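Local coordinates for thermospermine synthase ACAULIS protein (Medicago truncatula, PDB 6BQ5) that probably makes the polyamine thermospermine by transferring an aminopropyl group from decarboxylated S-adenosylmethionine to spermidine, releasing 5'-deoxy-5'-methylthioadenosine, at residues N104-G109 with V129-D134. Residues are numbered along the deposited sequence; the frame is centred on the assembly and turned at random. Where two conformers were deposited one is given.
Sequences NVFIMG and VMCDID. With MTA (5'-deoxy-5'-methylthioadenosine), chain D.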
loop_
_atom_site.group_PDB
_atom_site.type_symbol
_atom_site.label_atom_id
_atom_site.label_comp_id
_atom_site.label_asym_id
_atom_site.label_seq_id
_atom_site.Cartn_x
_atom_site.Cartn_y
_atom_site.Cartn_z
ATOM N N ASN A 104 -42.590 22.504 -3.205
ATOM C CA ASN A 104 -41.350 23.201 -2.986
ATOM C C ASN A 104 -40.473 22.477 -1.915
ATOM O O ASN A 104 -40.944 21.833 -0.973
ATOM C CB ASN A 104 -41.515 24.701 -2.724
ATOM C CG ASN A 104 -42.134 25.012 -1.385
ATOM O OD1 ASN A 104 -42.787 24.171 -0.786
ATOM N ND2 ASN A 104 -41.940 26.262 -0.915
ATOM N N VAL A 105 -39.167 22.549 -2.180
ATOM C CA VAL A 105 -38.105 21.869 -1.401
ATOM C C VAL A 105 -36.827 22.692 -1.399
ATOM O O VAL A 105 -36.450 23.257 -2.419
ATOM C CB VAL A 105 -37.740 20.491 -1.980
ATOM C CG1 VAL A 105 -37.219 20.633 -3.406
ATOM C CG2 VAL A 105 -36.665 19.810 -1.130
ATOM N N PHE A 106 -36.178 22.740 -0.239
ATOM C CA PHE A 106 -34.950 23.500 0.034
ATOM C C PHE A 106 -33.863 22.479 0.453
ATOM O O PHE A 106 -34.084 21.730 1.387
ATOM C CB PHE A 106 -35.226 24.461 1.201
ATOM C CG PHE A 106 -34.068 25.384 1.555
ATOM C CD1 PHE A 106 -33.066 24.993 2.435
ATOM C CD2 PHE A 106 -33.985 26.653 1.002
ATOM C CE1 PHE A 106 -32.009 25.856 2.741
ATOM C CE2 PHE A 106 -32.947 27.526 1.336
ATOM C CZ PHE A 106 -31.980 27.145 2.200
ATOM N N ILE A 107 -32.710 22.478 -0.241
ATOM C CA ILE A 107 -31.596 21.593 0.049
ATOM C C ILE A 107 -30.564 22.430 0.827
ATOM O O ILE A 107 -30.083 23.431 0.333
ATOM C CB ILE A 107 -30.900 21.015 -1.229
ATOM C CG1 ILE A 107 -31.876 20.352 -2.209
ATOM C CG2 ILE A 107 -29.799 19.993 -0.835
ATOM C CD1 ILE A 107 -31.313 20.166 -3.602
ATOM N N MET A 108 -30.236 22.000 2.043
ATOM C CA MET A 108 -29.053 22.512 2.759
ATOM C C MET A 108 -27.803 21.737 2.283
ATOM O O MET A 108 -27.593 20.526 2.620
ATOM C CB MET A 108 -29.194 22.419 4.291
ATOM C CG MET A 108 -30.563 22.851 4.830
ATOM S SD MET A 108 -30.633 22.968 6.628
ATOM C CE MET A 108 -30.296 21.263 7.078
ATOM N N GLY A 109 -26.977 22.455 1.531
ATOM C CA GLY A 109 -25.811 21.903 0.854
ATOM C C GLY A 109 -26.206 21.468 -0.543
ATOM O O GLY A 109 -26.913 22.189 -1.253
ATOM N N VAL A 129 -34.772 24.663 -4.261
ATOM C CA VAL A 129 -33.698 25.596 -3.881
ATOM C C VAL A 129 -32.482 24.780 -3.402
ATOM O O VAL A 129 -32.608 24.047 -2.414
ATOM C CB VAL A 129 -34.174 26.565 -2.764
ATOM C CG1 VAL A 129 -33.036 27.468 -2.263
ATOM C CG2 VAL A 129 -35.346 27.404 -3.279
ATOM N N MET A 130 -31.327 24.872 -4.093
ATOM C CA MET A 130 -30.054 24.280 -3.593
ATOM C C MET A 130 -29.258 25.432 -3.006
ATOM O O MET A 130 -28.815 26.294 -3.750
ATOM C CB MET A 130 -29.258 23.611 -4.717
ATOM C CG MET A 130 -27.801 23.210 -4.406
ATOM S SD MET A 130 -26.825 23.159 -5.923
ATOM C CE MET A 130 -27.690 21.830 -6.733
ATOM N N CYS A 131 -29.153 25.462 -1.686
ATOM C CA CYS A 131 -28.377 26.439 -0.949
ATOM C C CYS A 131 -27.076 25.818 -0.416
ATOM O O CYS A 131 -27.076 25.172 0.647
ATOM C CB CYS A 131 -29.196 26.996 0.203
ATOM S SG CYS A 131 -28.380 28.328 1.106
ATOM N N ASP A 132 -25.995 25.987 -1.183
ATOM C CA ASP A 132 -24.644 25.532 -0.786
ATOM C C ASP A 132 -23.745 26.740 -0.506
ATOM O O ASP A 132 -23.752 27.705 -1.254
ATOM C CB ASP A 132 -24.016 24.689 -1.889
ATOM C CG ASP A 132 -22.875 23.819 -1.378
ATOM O OD1 ASP A 132 -21.831 24.381 -0.928
ATOM O OD2 ASP A 132 -23.039 22.568 -1.389
ATOM N N ILE A 133 -22.981 26.657 0.570
ATOM C CA ILE A 133 -22.087 27.740 0.980
ATOM C C ILE A 133 -20.907 27.947 0.032
ATOM O O ILE A 133 -20.360 29.022 -0.026
ATOM C CB ILE A 133 -21.587 27.511 2.423
ATOM C CG1 ILE A 133 -21.127 28.810 3.072
ATOM C CG2 ILE A 133 -20.527 26.419 2.496
ATOM C CD1 ILE A 133 -20.889 28.629 4.557
ATOM N N ASP A 134 -20.528 26.928 -0.724
ATOM C CA ASP A 134 -19.313 26.979 -1.534
ATOM C C ASP A 134 -19.616 26.942 -3.044
ATOM O O ASP A 134 -19.761 25.895 -3.640
ATOM C CB ASP A 134 -18.397 25.831 -1.104
ATOM C CG ASP A 134 -17.009 25.913 -1.706
ATOM O OD1 ASP A 134 -16.782 26.809 -2.548
ATOM O OD2 ASP A 134 -16.158 25.088 -1.329
HETATM C CS MTA D . -19.182 17.775 2.255
HETATM S "S5'" MTA D . -20.190 18.997 2.993
HETATM C "C5'" MTA D . -21.556 18.889 1.889
HETATM C "C4'" MTA D . -21.858 20.261 1.297
HETATM O "O4'" MTA D . -22.247 21.162 2.319
HETATM C "C2'" MTA D . -20.392 22.183 1.346
HETATM O "O2'" MTA D . -19.976 23.199 0.435
HETATM C "C3'" MTA D . -20.651 20.896 0.602
HETATM O "O3'" MTA D . -20.965 21.062 -0.774
HETATM C "C1'" MTA D . -21.745 22.461 1.960
HETATM N N9 MTA D . -21.831 23.219 3.214
HETATM C C8 MTA D . -21.044 23.152 4.294
HETATM N N7 MTA D . -21.513 23.969 5.272
HETATM C C5 MTA D . -22.627 24.549 4.793
HETATM C C6 MTA D . -23.584 25.534 5.293
HETATM N N6 MTA D . -23.456 26.038 6.540
HETATM N N1 MTA D . -24.608 25.862 4.483
HETATM C C2 MTA D . -24.738 25.353 3.235
HETATM N N3 MTA D . -23.887 24.457 2.705
HETATM C C4 MTA D . -22.827 24.060 3.442
#
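Val-105 O accepts from Val-129 N at 2.9 Å, the first of four backbone bonds joining two parallel strands whose short segments run at 13° to each other. Phe-106 has CG anti to its own N (chi1 -177°), which lays the ring along the neighbouring strand: CD2 meets Val-129 CG1 at 3.5 Å, and CZ reaches Cys-131 CB at 3.4 Å, with SG oblique to the ring. Ile-107 bonds through both backbone atoms, N to Val-129 O at 2.7 Å and O to Cys-131 N; on the face away from Phe-106 its CD1 lies 4.2 Å from Met-130 CB. At Gly-109, N reaches Cys-131 O from above the carbonyl plane; a CB would crowd MTA O4' and, at phi 92°, jam against Met-108 O. Asp-132, the ribose-binding acid familiar from Rossmann-type sites, takes MTA O2' on OD1 and O3' on OD2, each at 2.6 Å; OD1 also accepts from Asp-134 N in an Asx turn, OD2 from Gly-111 N. Replacing Asp-132 by an alanine would probably leave both hydroxyls and both N-H groups without this acceptor. Helix 114-120 links the strands into a beta-alpha-beta unit and covers the Ile-107 face; helix 164-169 covers the Phe-106 face, and strand 175-181 flanks strand 104-107.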